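Side-chain contacts in pyrrolidone-carboxylate peptidase (PDB 5Z48), which binds pyroglutamate in its active-site pocket and probably removes N-terminal pyroglutamyl groups from peptides as a cysteine peptidase: residues B[68-73]-B[147-152]; B[43-48]-B[53-58]. All blocks are in the same frame, centred on the assembly; numbering follows the deposited sequence. Where two conformers were deposited one is given.

Contact 1. Residues B[68-73]-B[147-152]. With PCA (pyroglutamic acid), chain I.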
ATOM      1  N   VAL B  68      25.090  15.729 -14.352  1.00 10.97           N
ATOM      2  CA  VAL B  68      25.259  14.438 -13.681  1.00 12.58           C
ATOM      3  C   VAL B  68      23.882  13.865 -13.375  1.00 12.33           C
ATOM      4  O   VAL B  68      23.089  14.480 -12.636  1.00 11.16           O
ATOM      5  CB  VAL B  68      26.097  14.569 -12.391  1.00 11.24           C
ATOM      6  CG1 VAL B  68      26.237  13.240 -11.661  1.00 12.45           C
ATOM      7  CG2 VAL B  68      27.464  15.212 -12.702  1.00 12.68           C
ATOM      8  N   LEU B  69      23.593  12.690 -13.943  1.00  9.81           N
ATOM      9  CA  LEU B  69      22.352  11.946 -13.702  1.00  8.26           C
ATOM     10  C   LEU B  69      22.675  10.600 -13.044  1.00  9.75           C
ATOM     11  O   LEU B  69      23.119   9.655 -13.705  1.00 10.22           O
ATOM     12  CB  LEU B  69      21.561  11.772 -15.009  1.00 11.05           C
ATOM     13  CG  LEU B  69      20.180  11.099 -14.851  1.00 10.76           C
ATOM     14  CD1 LEU B  69      19.295  11.807 -13.848  1.00 11.10           C
ATOM     15  CD2 LEU B  69      19.457  11.095 -16.208  1.00 12.38           C
ATOM     16  N   LEU B  70      22.468  10.494 -11.728  1.00 10.47           N
ATOM     17  CA  LEU B  70      22.706   9.263 -10.995  1.00  8.93           C
ATOM     18  C   LEU B  70      21.386   8.489 -10.922  1.00  8.92           C
ATOM     19  O   LEU B  70      20.346   9.093 -10.597  1.00 10.11           O
ATOM     20  CB  LEU B  70      23.179   9.598  -9.584  1.00  8.94           C
ATOM     21  CG  LEU B  70      24.326  10.621  -9.474  1.00 10.89           C
ATOM     22  CD1 LEU B  70      24.439  11.007  -7.954  1.00 14.21           C
ATOM     23  CD2 LEU B  70      25.639  10.084  -9.974  1.00 12.36           C
ATOM     24  N   THR B  71      21.410   7.192 -11.219  1.00  9.58           N
ATOM     25  CA  THR B  71      20.172   6.408 -11.190  1.00  9.66           C
ATOM     26  C   THR B  71      20.326   5.145 -10.332  1.00 10.28           C
ATOM     27  O   THR B  71      21.429   4.613 -10.116  1.00 10.45           O
ATOM     28  CB  THR B  71      19.684   6.019 -12.614  1.00 11.53           C
ATOM     29  OG1 THR B  71      20.460   4.964 -13.174  1.00 11.37           O
ATOM     30  CG2 THR B  71      19.762   7.229 -13.544  1.00 11.94           C
ATOM     31  N   GLY B  72      19.173   4.612  -9.902  1.00 10.04           N
ATOM     32  CA  GLY B  72      19.193   3.442  -9.043  1.00 10.27           C
ATOM     33  C   GLY B  72      17.796   2.874  -8.946  1.00 10.25           C
ATOM     34  O   GLY B  72      16.807   3.542  -9.291  1.00 10.14           O
ATOM     35  N   LEU B  73      17.733   1.635  -8.427  1.00 11.15           N
ATOM     36  CA  LEU B  73      16.465   0.928  -8.223  1.00 11.50           C
ATOM     37  C   LEU B  73      15.765   1.369  -6.935  1.00 10.29           C
ATOM     38  O   LEU B  73      16.389   1.487  -5.884  1.00 11.35           O
ATOM     39  CB  LEU B  73      16.743  -0.564  -8.165  1.00 11.38           C
ATOM     40  CG  LEU B  73      15.603  -1.515  -7.771  1.00 11.55           C
ATOM     41  CD1 LEU B  73      14.457  -1.498  -8.767  1.00 12.43           C
ATOM     42  CD2 LEU B  73      16.152  -2.936  -7.618  1.00 11.48           C
ATOM     43  N   ASN B 147      21.129   7.384  -1.827  1.00 10.49           N
ATOM     44  CA  ASN B 147      21.244   8.669  -1.155  1.00 10.76           C
ATOM     45  C   ASN B 147      22.694   9.066  -0.939  1.00 12.10           C
ATOM     46  O   ASN B 147      23.065  10.239  -1.123  1.00 11.04           O
ATOM     47  CB  ASN B 147      20.546   8.584   0.193  1.00 11.00           C
ATOM     48  CG  ASN B 147      20.725   9.864   1.000  1.00 11.06           C
ATOM     49  OD1 ASN B 147      20.024  10.862   0.731  1.00 11.32           O
ATOM     50  ND2 ASN B 147      21.645   9.855   1.950  1.00 12.25           N
ATOM     51  N   PHE B 148      23.532   8.109  -0.522  1.00 12.33           N
ATOM     52  CA  PHE B 148      24.945   8.400  -0.278  1.00 11.51           C
ATOM     53  C   PHE B 148      25.593   9.022  -1.510  1.00 10.91           C
ATOM     54  O   PHE B 148      26.304  10.027  -1.376  1.00 11.31           O
ATOM     55  CB  PHE B 148      25.681   7.134   0.160  1.00 11.92           C
ATOM     56  CG  PHE B 148      27.171   7.299   0.221  1.00 15.48           C
ATOM     57  CD1 PHE B 148      27.961   7.067  -0.919  1.00 19.16           C
ATOM     58  CD2 PHE B 148      27.758   7.749   1.389  1.00 17.38           C
ATOM     59  CE1 PHE B 148      29.340   7.260  -0.873  1.00 19.31           C
ATOM     60  CE2 PHE B 148      29.154   7.935   1.442  1.00 21.13           C
ATOM     61  CZ  PHE B 148      29.921   7.702   0.301  1.00 21.27           C
ATOM     62  N   VAL B 149      25.366   8.453  -2.714  1.00 11.05           N
ATOM     63  CA  VAL B 149      26.094   8.984  -3.876  1.00 10.81           C
ATOM     64  C   VAL B 149      25.517  10.325  -4.310  1.00 10.74           C
ATOM     65  O   VAL B 149      26.255  11.178  -4.843  1.00 10.71           O
ATOM     66  CB  VAL B 149      26.172   7.982  -5.050  1.00  9.34           C
ATOM     67  CG1 VAL B 149      27.011   6.736  -4.701  1.00  9.68           C
ATOM     68  CG2 VAL B 149      24.788   7.577  -5.609  1.00  9.67           C
ATOM     69  N   LEU B 150      24.231  10.569  -4.034  1.00 10.92           N
ATOM     70  CA  LEU B 150      23.626  11.856  -4.348  1.00  8.30           C
ATOM     71  C   LEU B 150      24.265  12.941  -3.503  1.00 11.33           C
ATOM     72  O   LEU B 150      24.754  13.946  -4.030  1.00 11.40           O
ATOM     73  CB  LEU B 150      22.111  11.795  -4.105  1.00  9.27           C
ATOM     74  CG  LEU B 150      21.365  13.105  -4.320  1.00  8.31           C
ATOM     75  CD1 LEU B 150      21.585  13.664  -5.747  1.00 11.20           C
ATOM     76  CD2 LEU B 150      19.884  12.964  -4.005  1.00  9.61           C
ATOM     77  N   TYR B 151      24.326  12.715  -2.179  1.00  9.22           N
ATOM     78  CA  TYR B 151      25.009  13.654  -1.294  1.00  9.14           C
ATOM     79  C   TYR B 151      26.473  13.792  -1.694  1.00 11.73           C
ATOM     80  O   TYR B 151      27.011  14.911  -1.759  1.00 11.16           O
ATOM     81  CB  TYR B 151      24.867  13.187   0.165  1.00  8.88           C
ATOM     82  CG  TYR B 151      25.494  14.128   1.159  1.00 10.51           C
ATOM     83  CD1 TYR B 151      26.865  14.103   1.425  1.00 11.94           C
ATOM     84  CD2 TYR B 151      24.716  15.058   1.853  1.00 10.23           C
ATOM     85  CE1 TYR B 151      27.452  15.000   2.315  1.00 11.26           C
ATOM     86  CE2 TYR B 151      25.271  15.945   2.775  1.00 13.04           C
ATOM     87  CZ  TYR B 151      26.647  15.925   2.998  1.00 12.06           C
ATOM     88  OH  TYR B 151      27.230  16.808   3.884  1.00 14.39           O
ATOM     89  N   HIS B 152      27.149  12.661  -1.916  1.00 10.74           N
ATOM     90  CA  HIS B 152      28.574  12.690  -2.259  1.00 11.90           C
ATOM     91  C   HIS B 152      28.837  13.545  -3.500  1.00 11.73           C
ATOM     92  O   HIS B 152      29.775  14.367  -3.516  1.00 12.61           O
ATOM     93  CB  HIS B 152      29.048  11.259  -2.479  1.00 13.75           C
ATOM     94  CG  HIS B 152      30.478  11.154  -2.860  1.00 14.19           C
ATOM     95  ND1 HIS B 152      31.479  10.929  -1.935  1.00 15.87           N
ATOM     96  CD2 HIS B 152      31.086  11.235  -4.067  1.00 15.41           C
ATOM     97  CE1 HIS B 152      32.644  10.873  -2.562  1.00 18.60           C
ATOM     98  NE2 HIS B 152      32.434  11.081  -3.851  1.00 15.97           N
TER
HETATM   99  N   PCA I 302      19.002   1.047  -5.008  1.00 12.52           N
HETATM  100  CA  PCA I 302      19.542   1.116  -3.654  1.00 16.03           C
HETATM  101  CB  PCA I 302      21.062   0.904  -3.748  1.00 15.03           C
HETATM  102  CG  PCA I 302      21.397   0.544  -5.197  1.00 13.13           C
HETATM  103  CD  PCA I 302      20.078   0.722  -5.904  1.00 10.05           C
HETATM  104  OE  PCA I 302      19.971   0.581  -7.128  1.00 12.15           O
HETATM  105  C   PCA I 302      19.115   2.435  -2.981  1.00 17.95           C
HETATM  106  O   PCA I 302      19.814   3.023  -2.150  1.00 14.84           O
HETATM  107  OXT PCA I 302      18.024   2.986  -3.301  1.00 21.19           O
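Leu70 of the strand meets Val149 and Leu150 of the helix through one methyl, CD1. This methyl reaches from the strand to the helix and lies against the backbone between Val149 and Leu150. Leu70 CD1 is 3.6 Å from Val149 O and 3.8 Å from Leu150 CA. Leu70 CG is anti to its own carbonyl carbon (chi1 -49°), and the extended second torsion carries CD1 outward to the helix. Val149 CG2 comes to 4.2 Å from Leu70 CD1. Leu150 CD1 is looser, 4.5 Å from Leu70 CD1. All three residues are buried.

Strand 67-73 is an inner strand of the sheet in this alpha/beta fold. It runs parallel to both neighbours, 5-11 and 167-172. Helix 145-159 packs over it and carries Cys146, the likely nucleophile, in its first turn. Leu150 also borders Glu83, the probable third member of the triad.

The polar part is at the end of the strand and involves the ligand. Leu73 N donates to the lactam oxygen OE of pyroglutamate at 2.8 Å (160°). The lactam N donates back to Leu73 O, also at 2.8 Å and nearly straight (175°). The backbone N and O of Leu73 thus pair with the lactam oxygen and the lactam N-H. Gly72 has no side chain, and its CA lies 3.5 Å from OE of pyroglutamate.

Contact 2. Residues B[43-48]-B[53-58]. With PCA (pyroglutamic acid), chain I.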
ATOM      1  N   ALA B  43      28.533   4.788 -16.442  1.00 12.50           N
ATOM      2  CA  ALA B  43      29.340   3.957 -15.554  1.00 11.98           C
ATOM      3  C   ALA B  43      28.447   3.232 -14.564  1.00 13.02           C
ATOM      4  O   ALA B  43      27.366   3.706 -14.203  1.00 14.84           O
ATOM      5  CB  ALA B  43      30.383   4.775 -14.770  1.00 12.63           C
ATOM      6  N   LEU B  44      28.884   2.056 -14.172  0.57 13.91           N
ATOM      7  CA  LEU B  44      28.203   1.333 -13.118  0.57 12.55           C
ATOM      8  C   LEU B  44      28.960   1.486 -11.812  0.57 11.99           C
ATOM      9  O   LEU B  44      30.193   1.467 -11.782  0.57 13.50           O
ATOM     10  CB  LEU B  44      28.071  -0.132 -13.479  0.57 14.29           C
ATOM     11  CG  LEU B  44      27.175  -0.347 -14.689  0.57 14.68           C
ATOM     12  CD1 LEU B  44      26.950  -1.851 -14.805  0.57 13.59           C
ATOM     13  CD2 LEU B  44      25.838   0.418 -14.618  0.57 15.11           C
ATOM     14  N   LEU B  45      28.204   1.679 -10.744  1.00 10.73           N
ATOM     15  CA  LEU B  45      28.749   1.779  -9.397  1.00 13.03           C
ATOM     16  C   LEU B  45      28.432   0.536  -8.562  1.00 13.28           C
ATOM     17  O   LEU B  45      27.351  -0.065  -8.695  1.00 13.09           O
ATOM     18  CB  LEU B  45      28.148   3.000  -8.689  1.00 11.12           C
ATOM     19  CG  LEU B  45      28.400   4.337  -9.434  1.00 13.25           C
ATOM     20  CD1 LEU B  45      27.682   5.504  -8.728  1.00 10.94           C
ATOM     21  CD2 LEU B  45      29.877   4.690  -9.509  1.00 17.89           C
ATOM     22  N   PRO B  46      29.333   0.153  -7.655  1.00 12.23           N
ATOM     23  CA  PRO B  46      29.012  -0.928  -6.722  1.00 12.74           C
ATOM     24  C   PRO B  46      28.057  -0.438  -5.638  1.00 11.76           C
ATOM     25  O   PRO B  46      28.011   0.749  -5.302  1.00 12.97           O
ATOM     26  CB  PRO B  46      30.372  -1.285  -6.121  1.00 14.90           C
ATOM     27  CG  PRO B  46      31.093   0.083  -6.118  1.00 16.32           C
ATOM     28  CD  PRO B  46      30.651   0.751  -7.407  1.00 12.27           C
ATOM     29  N   VAL B  47      27.292  -1.381  -5.068  1.00 12.61           N
ATOM     30  CA  VAL B  47      26.366  -1.043  -3.969  1.00 11.00           C
ATOM     31  C   VAL B  47      27.127  -1.185  -2.660  1.00 12.86           C
ATOM     32  O   VAL B  47      26.915  -2.124  -1.882  1.00 14.15           O
ATOM     33  CB  VAL B  47      25.099  -1.909  -4.003  1.00 11.13           C
ATOM     34  CG1 VAL B  47      24.096  -1.400  -2.986  1.00 12.90           C
ATOM     35  CG2 VAL B  47      24.438  -1.776  -5.351  1.00 12.92           C
ATOM     36  N   GLU B  48      28.043  -0.260  -2.424  1.00 13.61           N
ATOM     37  CA  GLU B  48      28.879  -0.253  -1.237  1.00 13.89           C
ATOM     38  C   GLU B  48      29.435   1.161  -1.200  1.00 14.80           C
ATOM     39  O   GLU B  48      30.049   1.582  -2.204  1.00 14.20           O
ATOM     40  CB  GLU B  48      30.001  -1.301  -1.337  1.00 15.13           C
ATOM     41  CG  GLU B  48      30.796  -1.504  -0.029  1.00 16.82           C
ATOM     42  CD  GLU B  48      31.782  -0.371   0.187  1.00 18.33           C
ATOM     43  OE1 GLU B  48      31.629   0.362   1.187  1.00 20.29           O
ATOM     44  OE2 GLU B  48      32.689  -0.202  -0.678  1.00 21.99           O
ATOM     45  N   GLY B  53      31.711   5.859  -3.674  1.00 15.07           N
ATOM     46  CA  GLY B  53      32.206   7.219  -3.588  1.00 14.27           C
ATOM     47  C   GLY B  53      33.532   7.411  -4.303  1.00 14.45           C
ATOM     48  O   GLY B  53      33.728   8.427  -4.990  1.00 15.89           O
ATOM     49  N   ALA B  54      34.461   6.453  -4.137  1.00 15.15           N
ATOM     50  CA  ALA B  54      35.761   6.570  -4.789  1.00 17.56           C
ATOM     51  C   ALA B  54      35.592   6.536  -6.301  1.00 15.63           C
ATOM     52  O   ALA B  54      36.231   7.315  -7.025  1.00 16.35           O
ATOM     53  CB  ALA B  54      36.684   5.452  -4.334  1.00 16.02           C
ATOM     54  N   ALA B  55      34.725   5.653  -6.793  1.00 13.92           N
ATOM     55  CA  ALA B  55      34.526   5.551  -8.236  1.00 15.07           C
ATOM     56  C   ALA B  55      33.864   6.805  -8.778  1.00 15.88           C
ATOM     57  O   ALA B  55      34.224   7.275  -9.865  1.00 14.58           O
ATOM     58  CB  ALA B  55      33.671   4.316  -8.566  1.00 16.54           C
ATOM     59  N   LEU B  56      32.901   7.355  -8.026  1.00 14.44           N
ATOM     60  CA  LEU B  56      32.154   8.527  -8.476  1.00 13.62           C
ATOM     61  C   LEU B  56      33.048   9.763  -8.480  1.00 13.60           C
ATOM     62  O   LEU B  56      33.008  10.566  -9.428  1.00 13.29           O
ATOM     63  CB  LEU B  56      30.919   8.725  -7.580  1.00 11.98           C
ATOM     64  CG  LEU B  56      29.982   9.854  -7.985  1.00 13.91           C
ATOM     65  CD1 LEU B  56      29.640   9.838  -9.455  1.00 14.05           C
ATOM     66  CD2 LEU B  56      28.667   9.760  -7.157  1.00 13.20           C
ATOM     67  N   THR B  57      33.897   9.901  -7.457  1.00 13.35           N
ATOM     68  CA  THR B  57      34.878  10.986  -7.455  1.00 15.21           C
ATOM     69  C   THR B  57      35.783  10.906  -8.670  1.00 17.52           C
ATOM     70  O   THR B  57      36.054  11.928  -9.323  1.00 18.44           O
ATOM     71  CB  THR B  57      35.705  10.954  -6.174  1.00 14.91           C
ATOM     72  OG1 THR B  57      34.894  11.398  -5.077  1.00 17.67           O
ATOM     73  CG2 THR B  57      36.881  11.882  -6.269  1.00 17.51           C
ATOM     74  N   ARG B  58      36.270   9.703  -8.998  1.00 16.55           N
ATOM     75  CA  ARG B  58      37.121   9.583 -10.183  1.00 16.04           C
ATOM     76  C   ARG B  58      36.369   9.993 -11.452  1.00 14.72           C
ATOM     77  O   ARG B  58      36.927  10.692 -12.310  1.00 16.87           O
ATOM     78  CB  ARG B  58      37.675   8.160 -10.274  1.00 20.45           C
ATOM     79  CG  ARG B  58      38.453   7.858 -11.524  1.00 30.10           C
ATOM     80  CD  ARG B  58      39.008   6.461 -11.421  1.00 38.86           C
ATOM     81  NE  ARG B  58      40.234   6.313 -12.189  1.00 45.78           N
TER
HETATM   82  N   PCA I 302      19.002   1.047  -5.008  1.00 12.52           N
HETATM   83  CA  PCA I 302      19.542   1.116  -3.654  1.00 16.03           C
HETATM   84  CB  PCA I 302      21.062   0.904  -3.748  1.00 15.03           C
HETATM   85  CG  PCA I 302      21.397   0.544  -5.197  1.00 13.13           C
HETATM   86  CD  PCA I 302      20.078   0.722  -5.904  1.00 10.05           C
HETATM   87  OE  PCA I 302      19.971   0.581  -7.128  1.00 12.15           O
HETATM   88  C   PCA I 302      19.115   2.435  -2.981  1.00 17.95           C
HETATM   89  O   PCA I 302      19.814   3.023  -2.150  1.00 14.84           O
HETATM   90  OXT PCA I 302      18.024   2.986  -3.301  1.00 21.19           O
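Leu45 meets Ala55 across this contact, where the end of strand 38-45 packs against helix 49-63. The CB of Leu45 leaves the strand in the direction of the helix. CG then lies anti to the carbonyl carbon and beside the backbone N (chi1 -58°). At CG the chain forks. The CD2 branch does the touching: Leu45 CD2 lies 3.9 Å from Ala55 CB, methyl to methyl. Leu45 CD2 is also 4.3 Å from Leu56 N, so it sits beside the helix backbone as well. Leu45 CD1, the other branch, is 4.6 Å from Leu56 CD2, a loose approach. Thr9 and Phe11 of the neighbouring strand 5-11 also touch the Leu45 side chain. Leu56 extends the apolar layer to Val149 and Ala153 of helix 145-159.

Past Leu45 the chain leaves the sheet and turns. Val47 is the centre of an inverse gamma turn, whose Glu48 N to Pro46 O bond is weak. Val47 presents both methyls to the ring carbons of pyroglutamate. CG2 of Val47 is 3.8 Å from CG of the ligand, and CG1 of Val47 is 3.9 Å from CB of the ligand. Glu48 then takes the N-cap position of helix 49-63. Its carboxylate accepts from two backbone donors of the first turn, OE1 from His50 N and OE2 from Ala51 N. The helix N-terminus would be expected to favour its negative charge.

The strand and helix meet chiefly through apolar side chains, by dispersion and shape. The turn and the cap that join them add hydrogen bonds, and Val47 offers the ligand ring an apolar wall.

The two contacts come in series along the chain, contact 2 first, centres about 10 Å apart. Strand 38-45, helix 49-63 and strand 67-73 form a beta-alpha-beta unit. Its two strands are parallel and both pair with strand 5-11, between them. Contact 2 is the first half of this unit. Contact 1 joins its second strand to helix 145-159. The two helices also meet: His152 NE2 probably hydrogen-bonds Thr57 OG1 at 2.8 Å. Contact 1 reaches the pyroglutamate at the C-terminal end of strand 67-73, contact 2 from the turn just after strand 38-45. One gives polar backbone partners, the other an apolar side chain, so the pocket lies at the C-terminal ends of these strands.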